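Local coordinates for protein cryptic loci regulator 2 (Schizosaccharomyces pombe 972h-, PDB 5IKJ) that promotes transcriptional silencing upstream of histone deacetylases, and is required for nucleosome positioning at heterochromatic loci and for the silencing function of the SHREC repressor complex, at residues E387-T399 against Q407-V419. Residues are numbered along the deposited sequence; the frame is centred on the assembly and turned at random.
Sequences EKLWINDLCVIST and QKTSFMYISDIYV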
ATOM      1  N   GLU A 387       3.604  -9.050  14.636  1.00 59.12           N
ATOM      2  CA  GLU A 387       4.196  -8.133  13.675  1.00 41.93           C
ATOM      3  C   GLU A 387       3.582  -8.304  12.290  1.00 44.96           C
ATOM      4  O   GLU A 387       3.074  -9.372  11.938  1.00 47.36           O
ATOM      5  CB  GLU A 387       5.709  -8.343  13.599  1.00 52.56           C
ATOM      6  CG  GLU A 387       6.428  -8.008  14.896  1.00 48.34           C
ATOM      7  CD  GLU A 387       7.857  -8.510  14.929  1.00 59.35           C
ATOM      8  OE1 GLU A 387       8.137  -9.554  14.302  1.00 54.52           O
ATOM      9  OE2 GLU A 387       8.701  -7.862  15.583  1.00 53.50           O
ATOM     10  N   LYS A 388       3.638  -7.226  11.513  1.00 41.72           N
ATOM     11  CA  LYS A 388       3.198  -7.213  10.127  1.00 41.39           C
ATOM     12  C   LYS A 388       4.417  -7.250   9.215  1.00 50.69           C
ATOM     13  O   LYS A 388       5.408  -6.556   9.464  1.00 48.19           O
ATOM     14  CB  LYS A 388       2.371  -5.958   9.841  1.00 42.73           C
ATOM     15  CG  LYS A 388       1.314  -6.105   8.759  1.00 41.33           C
ATOM     16  CD  LYS A 388       0.485  -4.832   8.649  1.00 45.12           C
ATOM     17  CE  LYS A 388      -0.697  -4.997   7.707  1.00 46.94           C
ATOM     18  NZ  LYS A 388      -1.683  -3.894   7.873  1.00 50.65           N
ATOM     19  N   LEU A 389       4.344  -8.060   8.161  1.00 44.68           N
ATOM     20  CA  LEU A 389       5.450  -8.208   7.225  1.00 45.92           C
ATOM     21  C   LEU A 389       4.960  -7.992   5.803  1.00 42.66           C
ATOM     22  O   LEU A 389       3.821  -8.322   5.461  1.00 45.00           O
ATOM     23  CB  LEU A 389       6.113  -9.585   7.345  1.00 39.40           C
ATOM     24  CG  LEU A 389       7.048  -9.754   8.543  1.00 43.77           C
ATOM     25  CD1 LEU A 389       7.422 -11.215   8.720  1.00 51.64           C
ATOM     26  CD2 LEU A 389       8.300  -8.900   8.379  1.00 47.41           C
ATOM     27  N   TRP A 390       5.842  -7.435   4.977  1.00 41.86           N
ATOM     28  CA  TRP A 390       5.501  -7.042   3.620  1.00 42.48           C
ATOM     29  C   TRP A 390       6.553  -7.531   2.635  1.00 47.47           C
ATOM     30  O   TRP A 390       7.666  -7.917   3.006  1.00 45.29           O
ATOM     31  CB  TRP A 390       5.406  -5.519   3.475  1.00 42.07           C
ATOM     32  CG  TRP A 390       4.326  -4.826   4.265  1.00 51.67           C
ATOM     33  CD1 TRP A 390       4.442  -4.281   5.517  1.00 45.01           C
ATOM     34  CD2 TRP A 390       2.981  -4.562   3.839  1.00 47.83           C
ATOM     35  NE1 TRP A 390       3.252  -3.710   5.896  1.00 43.37           N
ATOM     36  CE2 TRP A 390       2.339  -3.868   4.887  1.00 49.09           C
ATOM     37  CE3 TRP A 390       2.256  -4.848   2.679  1.00 44.22           C
ATOM     38  CZ2 TRP A 390       1.007  -3.462   4.808  1.00 42.89           C
ATOM     39  CZ3 TRP A 390       0.933  -4.445   2.604  1.00 51.22           C
ATOM     40  CH2 TRP A 390       0.323  -3.759   3.662  1.00 44.33           C
ATOM     41  N   ILE A 391       6.180  -7.494   1.356  1.00 47.12           N
ATOM     42  CA  ILE A 391       7.172  -7.480   0.292  1.00 43.89           C
ATOM     43  C   ILE A 391       7.897  -6.138   0.325  1.00 52.90           C
ATOM     44  O   ILE A 391       7.313  -5.100   0.667  1.00 50.05           O
ATOM     45  CB  ILE A 391       6.518  -7.728  -1.081  1.00 41.74           C
ATOM     46  CG1 ILE A 391       5.473  -6.649  -1.387  1.00 47.80           C
ATOM     47  CG2 ILE A 391       5.888  -9.119  -1.121  1.00 44.76           C
ATOM     48  CD1 ILE A 391       4.877  -6.729  -2.783  1.00 51.27           C
ATOM     49  N   ASN A 392       9.183  -6.156  -0.020  1.00 48.11           N
ATOM     50  CA  ASN A 392      10.062  -4.986   0.026  1.00 46.16           C
ATOM     51  C   ASN A 392      10.470  -4.671   1.459  1.00 44.26           C
ATOM     52  O   ASN A 392      11.097  -3.627   1.706  1.00 44.33           O
ATOM     53  CB  ASN A 392       9.409  -3.750  -0.601  1.00 39.86           C
ATOM     54  CG  ASN A 392      10.420  -2.711  -1.043  1.00 47.02           C
ATOM     55  OD1 ASN A 392      11.446  -3.041  -1.637  1.00 54.19           O
ATOM     56  ND2 ASN A 392      10.135  -1.445  -0.752  1.00 49.30           N
ATOM     57  N   ASP A 393      10.139  -5.538   2.410  1.00 45.08           N
ATOM     58  CA  ASP A 393      10.405  -5.326   3.823  1.00 39.65           C
ATOM     59  C   ASP A 393      11.712  -6.012   4.220  1.00 46.38           C
ATOM     60  O   ASP A 393      12.332  -6.730   3.432  1.00 47.80           O
ATOM     61  CB  ASP A 393       9.231  -5.858   4.652  1.00 46.99           C
ATOM     62  CG  ASP A 393       9.283  -5.424   6.101  1.00 45.74           C
ATOM     63  OD1 ASP A 393      10.033  -4.477   6.425  1.00 46.19           O
ATOM     64  OD2 ASP A 393       8.565  -6.034   6.920  1.00 50.68           O
ATOM     65  N   LEU A 394      12.134  -5.771   5.461  1.00 47.83           N
ATOM     66  CA  LEU A 394      13.330  -6.383   6.025  1.00 39.58           C
ATOM     67  C   LEU A 394      12.925  -7.265   7.196  1.00 49.46           C
ATOM     68  O   LEU A 394      12.225  -6.808   8.106  1.00 52.02           O
ATOM     69  CB  LEU A 394      14.329  -5.316   6.484  1.00 44.78           C
ATOM     70  CG  LEU A 394      14.615  -4.204   5.471  1.00 46.49           C
ATOM     71  CD1 LEU A 394      15.473  -3.115   6.094  1.00 45.73           C
ATOM     72  CD2 LEU A 394      15.283  -4.768   4.224  1.00 51.13           C
ATOM     73  N   CYS A 395      13.364  -8.525   7.176  1.00 49.58           N
ATOM     74  CA  CYS A 395      12.981  -9.485   8.200  1.00 41.33           C
ATOM     75  C   CYS A 395      14.191 -10.302   8.633  1.00 55.39           C
ATOM     76  O   CYS A 395      15.137 -10.501   7.867  1.00 49.82           O
ATOM     77  CB  CYS A 395      11.876 -10.427   7.701  1.00 55.78           C
ATOM     78  SG  CYS A 395      12.431 -11.639   6.472  1.00 64.02           S
ATOM     79  N   VAL A 396      14.141 -10.774   9.874  1.00 53.58           N
ATOM     80  CA  VAL A 396      15.162 -11.653  10.432  1.00 54.17           C
ATOM     81  C   VAL A 396      14.784 -13.093  10.117  1.00 47.28           C
ATOM     82  O   VAL A 396      13.606 -13.465  10.167  1.00 50.43           O
ATOM     83  CB  VAL A 396      15.298 -11.431  11.952  1.00 58.43           C
ATOM     84  CG1 VAL A 396      16.337 -12.371  12.551  1.00 50.15           C
ATOM     85  CG2 VAL A 396      15.655  -9.980  12.252  1.00 50.48           C
ATOM     86  N   ILE A 397      15.785 -13.912   9.792  1.00 52.00           N
ATOM     87  CA  ILE A 397      15.571 -15.319   9.482  1.00 53.28           C
ATOM     88  C   ILE A 397      16.570 -16.156  10.267  1.00 49.30           C
ATOM     89  O   ILE A 397      17.634 -15.683  10.671  1.00 54.39           O
ATOM     90  CB  ILE A 397      15.695 -15.621   7.970  1.00 62.70           C
ATOM     91  CG1 ILE A 397      17.127 -15.368   7.482  1.00 50.38           C
ATOM     92  CG2 ILE A 397      14.691 -14.786   7.184  1.00 56.14           C
ATOM     93  CD1 ILE A 397      17.366 -15.754   6.038  1.00 60.08           C
ATOM     94  N   SER A 398      16.209 -17.420  10.476  1.00 57.76           N
ATOM     95  CA  SER A 398      17.126 -18.366  11.099  1.00 64.11           C
ATOM     96  C   SER A 398      18.374 -18.526  10.243  1.00 63.90           C
ATOM     97  O   SER A 398      18.287 -18.725   9.029  1.00 70.13           O
ATOM     98  CB  SER A 398      16.444 -19.721  11.285  1.00 59.27           C
ATOM     99  OG  SER A 398      15.270 -19.602  12.068  1.00 78.79           O
ATOM    100  N   THR A 399      19.538 -18.436  10.882  1.00 69.93           N
ATOM    101  CA  THR A 399      20.812 -18.675  10.217  1.00 77.02           C
ATOM    102  C   THR A 399      21.371 -20.061  10.502  1.00 81.48           C
ATOM    103  O   THR A 399      22.439 -20.402   9.983  1.00 82.49           O
ATOM    104  CB  THR A 399      21.840 -17.618  10.639  1.00 67.69           C
ATOM    105  OG1 THR A 399      21.948 -17.595  12.068  1.00 75.30           O
ATOM    106  CG2 THR A 399      21.434 -16.241  10.136  1.00 76.89           C
ATOM    107  N   GLN A 407      26.207 -17.012   7.085  1.00 79.55           N
ATOM    108  CA  GLN A 407      25.823 -16.967   8.491  1.00 80.79           C
ATOM    109  C   GLN A 407      25.986 -15.585   9.110  1.00 69.98           C
ATOM    110  O   GLN A 407      25.482 -15.360  10.216  1.00 77.67           O
ATOM    111  CB  GLN A 407      26.626 -17.995   9.287  1.00 79.66           C
ATOM    112  CG  GLN A 407      26.626 -19.371   8.649  1.00 85.96           C
ATOM    113  CD  GLN A 407      26.319 -20.484   9.630  1.00 82.46           C
ATOM    114  OE1 GLN A 407      25.175 -20.924   9.749  1.00 79.40           O
ATOM    115  NE2 GLN A 407      27.343 -20.957  10.329  1.00 95.52           N
ATOM    116  N   LYS A 408      26.663 -14.658   8.434  1.00 65.73           N
ATOM    117  CA  LYS A 408      26.651 -13.257   8.836  1.00 61.83           C
ATOM    118  C   LYS A 408      25.347 -12.556   8.467  1.00 67.50           C
ATOM    119  O   LYS A 408      25.264 -11.329   8.591  1.00 66.19           O
ATOM    120  CB  LYS A 408      27.822 -12.505   8.195  1.00 59.36           C
ATOM    121  CG  LYS A 408      29.203 -12.959   8.637  1.00 84.90           C
ATOM    122  CD  LYS A 408      30.273 -12.023   8.088  1.00 87.99           C
ATOM    123  CE  LYS A 408      31.502 -12.776   7.608  1.00 99.80           C
ATOM    124  NZ  LYS A 408      32.196 -13.502   8.707  1.00 97.45           N
ATOM    125  N   THR A 409      24.339 -13.298   8.014  1.00 62.09           N
ATOM    126  CA  THR A 409      23.093 -12.693   7.558  1.00 69.45           C
ATOM    127  C   THR A 409      22.386 -12.014   8.723  1.00 64.24           C
ATOM    128  O   THR A 409      22.041 -12.663   9.716  1.00 62.38           O
ATOM    129  CB  THR A 409      22.190 -13.753   6.928  1.00 67.04           C
ATOM    130  OG1 THR A 409      22.837 -14.320   5.783  1.00 69.82           O
ATOM    131  CG2 THR A 409      20.858 -13.148   6.499  1.00 57.50           C
ATOM    132  N   SER A 410      22.164 -10.707   8.597  1.00 63.43           N
ATOM    133  CA  SER A 410      21.411  -9.956   9.593  1.00 58.57           C
ATOM    134  C   SER A 410      19.923  -9.914   9.269  1.00 61.32           C
ATOM    135  O   SER A 410      19.090 -10.000  10.177  1.00 59.00           O
ATOM    136  CB  SER A 410      21.956  -8.530   9.700  1.00 58.18           C
ATOM    137  OG  SER A 410      23.339  -8.535  10.015  1.00 65.35           O
ATOM    138  N   PHE A 411      19.573  -9.786   7.990  1.00 53.83           N
ATOM    139  CA  PHE A 411      18.175  -9.730   7.588  1.00 55.31           C
ATOM    140  C   PHE A 411      18.055 -10.129   6.125  1.00 56.08           C
ATOM    141  O   PHE A 411      19.026 -10.077   5.364  1.00 50.72           O
ATOM    142  CB  PHE A 411      17.584  -8.332   7.806  1.00 49.65           C
ATOM    143  CG  PHE A 411      18.334  -7.237   7.099  1.00 47.87           C
ATOM    144  CD1 PHE A 411      18.159  -7.018   5.742  1.00 48.20           C
ATOM    145  CD2 PHE A 411      19.206  -6.418   7.794  1.00 52.05           C
ATOM    146  CE1 PHE A 411      18.845  -6.009   5.093  1.00 45.05           C
ATOM    147  CE2 PHE A 411      19.894  -5.407   7.149  1.00 53.31           C
ATOM    148  CZ  PHE A 411      19.713  -5.203   5.797  1.00 49.94           C
ATOM    149  N   MET A 412      16.845 -10.528   5.745  1.00 54.09           N
ATOM    150  CA  MET A 412      16.479 -10.721   4.349  1.00 40.35           C
ATOM    151  C   MET A 412      15.741  -9.486   3.856  1.00 46.48           C
ATOM    152  O   MET A 412      14.834  -8.988   4.532  1.00 52.64           O
ATOM    153  CB  MET A 412      15.599 -11.960   4.163  1.00 42.20           C
ATOM    154  CG  MET A 412      14.912 -12.037   2.791  1.00 39.72           C
ATOM    155  SD  MET A 412      13.781 -13.424   2.604  1.00 50.52           S
ATOM    156  CE  MET A 412      14.928 -14.792   2.459  1.00 44.26           C
ATOM    157  N   TYR A 413      16.129  -8.999   2.682  1.00 48.49           N
ATOM    158  CA  TYR A 413      15.396  -7.943   1.985  1.00 43.79           C
ATOM    159  C   TYR A 413      14.381  -8.632   1.079  1.00 48.37           C
ATOM    160  O   TYR A 413      14.730  -9.160   0.022  1.00 50.34           O
ATOM    161  CB  TYR A 413      16.362  -7.053   1.212  1.00 43.25           C
ATOM    162  CG  TYR A 413      15.726  -5.969   0.371  1.00 43.92           C
ATOM    163  CD1 TYR A 413      14.453  -5.485   0.650  1.00 46.83           C
ATOM    164  CD2 TYR A 413      16.407  -5.429  -0.711  1.00 44.16           C
ATOM    165  CE1 TYR A 413      13.881  -4.492  -0.128  1.00 43.72           C
ATOM    166  CE2 TYR A 413      15.845  -4.442  -1.493  1.00 42.54           C
ATOM    167  CZ  TYR A 413      14.583  -3.975  -1.198  1.00 49.94           C
ATOM    168  OH  TYR A 413      14.025  -2.988  -1.981  1.00 43.15           O
ATOM    169  N   ILE A 414      13.116  -8.626   1.499  1.00 47.79           N
ATOM    170  CA  ILE A 414      12.109  -9.487   0.892  1.00 39.59           C
ATOM    171  C   ILE A 414      11.765  -8.979  -0.501  1.00 53.06           C
ATOM    172  O   ILE A 414      11.449  -7.798  -0.695  1.00 47.83           O
ATOM    173  CB  ILE A 414      10.860  -9.559   1.783  1.00 44.41           C
ATOM    174  CG1 ILE A 414      11.217 -10.138   3.155  1.00 47.48           C
ATOM    175  CG2 ILE A 414       9.775 -10.409   1.123  1.00 42.74           C
ATOM    176  CD1 ILE A 414      10.112 -10.004   4.185  1.00 52.49           C
ATOM    177  N   SER A 415      11.817  -9.882  -1.479  1.00 45.97           N
ATOM    178  CA  SER A 415      11.417  -9.585  -2.848  1.00 47.98           C
ATOM    179  C   SER A 415      10.024 -10.086  -3.183  1.00 39.53           C
ATOM    180  O   SER A 415       9.322  -9.450  -3.977  1.00 41.12           O
ATOM    181  CB  SER A 415      12.411 -10.210  -3.836  1.00 49.58           C
ATOM    182  OG  SER A 415      13.675  -9.579  -3.761  1.00 54.88           O
ATOM    183  N   ASP A 416       9.608 -11.204  -2.597  1.00 42.52           N
ATOM    184  CA  ASP A 416       8.386 -11.874  -3.011  1.00 41.99           C
ATOM    185  C   ASP A 416       7.910 -12.764  -1.873  1.00 33.39           C
ATOM    186  O   ASP A 416       8.724 -13.381  -1.180  1.00 43.02           O
ATOM    187  CB  ASP A 416       8.626 -12.706  -4.279  1.00 44.02           C
ATOM    188  CG  ASP A 416       7.363 -12.917  -5.089  1.00 53.04           C
ATOM    189  OD1 ASP A 416       6.261 -12.869  -4.507  1.00 52.37           O
ATOM    190  OD2 ASP A 416       7.474 -13.133  -6.316  1.00 59.82           O
ATOM    191  N   ILE A 417       6.594 -12.815  -1.685  1.00 39.20           N
ATOM    192  CA  ILE A 417       5.959 -13.695  -0.711  1.00 41.21           C
ATOM    193  C   ILE A 417       4.872 -14.462  -1.448  1.00 36.19           C
ATOM    194  O   ILE A 417       3.975 -13.852  -2.042  1.00 48.13           O
ATOM    195  CB  ILE A 417       5.369 -12.917   0.479  1.00 45.50           C
ATOM    196  CG1 ILE A 417       6.492 -12.249   1.279  1.00 46.24           C
ATOM    197  CG2 ILE A 417       4.546 -13.842   1.377  1.00 37.67           C
ATOM    198  CD1 ILE A 417       6.004 -11.289   2.344  1.00 49.32           C
ATOM    199  N   TYR A 418       4.951 -15.790  -1.416  1.00 39.84           N
ATOM    200  CA  TYR A 418       4.047 -16.602  -2.212  1.00 42.70           C
ATOM    201  C   TYR A 418       3.871 -17.969  -1.574  1.00 44.08           C
ATOM    202  O   TYR A 418       4.699 -18.422  -0.777  1.00 44.16           O
ATOM    203  CB  TYR A 418       4.561 -16.759  -3.650  1.00 47.25           C
ATOM    204  CG  TYR A 418       5.905 -17.448  -3.757  1.00 40.05           C
ATOM    205  CD1 TYR A 418       7.086 -16.722  -3.685  1.00 43.36           C
ATOM    206  CD2 TYR A 418       5.994 -18.823  -3.939  1.00 47.84           C
ATOM    207  CE1 TYR A 418       8.317 -17.347  -3.785  1.00 51.40           C
ATOM    208  CE2 TYR A 418       7.220 -19.455  -4.040  1.00 45.40           C
ATOM    209  CZ  TYR A 418       8.377 -18.711  -3.963  1.00 46.50           C
ATOM    210  OH  TYR A 418       9.599 -19.334  -4.062  1.00 53.86           O
ATOM    211  N   VAL A 419       2.772 -18.618  -1.941  1.00 45.07           N
ATOM    212  CA  VAL A 419       2.493 -19.996  -1.565  1.00 51.70           C
ATOM    213  C   VAL A 419       2.868 -20.877  -2.748  1.00 53.33           C
ATOM    214  O   VAL A 419       2.260 -20.776  -3.821  1.00 51.83           O
ATOM    215  CB  VAL A 419       1.017 -20.181  -1.181  1.00 52.03           C
ATOM    216  CG1 VAL A 419       0.739 -21.622  -0.788  1.00 50.79           C
ATOM    217  CG2 VAL A 419       0.643 -19.234  -0.048  1.00 52.25           C
TER
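Cys395 and Met412 form an antiparallel hydrogen-bonded pair, Cys395 N reaching Met412 O at 3.1 Å and Met412 N returning to Cys395 O at 2.7 Å. Two residues on, past the non-hydrogen-bonded Leu394–Tyr413 pair, Ile414 N gives Asp393 O a nearly straight bond of 2.8 Å, and beyond it Asn392 N meets Ile414 O from above the carbonyl plane. On the face shared by Leu394 and Tyr413, Tyr413 OH donates to Asn392 OD1 at 2.6 Å; the amide and ring run alongside each other with their planes 50° apart. With CG anti to the backbone N (chi1 176°), the Tyr413 ring also meets Leu394 CD2, a methyl it shares with Phe411. A phenylalanine at Tyr413 would probably leave Asn392 OD1 without this donor, the amide then held from its ND2 side by an acidic side chain of another protein's chain. On the face of Cys395 and Met412, Cys395 SG packs on Ile414 CD1 at 3.6 Å and on Met412 CB; at the turn, Ile391 CG2 lies against Ile417 CG1. Further out, Arg462 and Arg243 hold the Asp393 carboxylate. Within this SH3-clan family region, the type II turn from Trp390 to Asp393 thus leads into strand 394-397, its last two residues bonding through their backbone to Ile414, with the Asn392 amide linking Tyr413 to the partner protein.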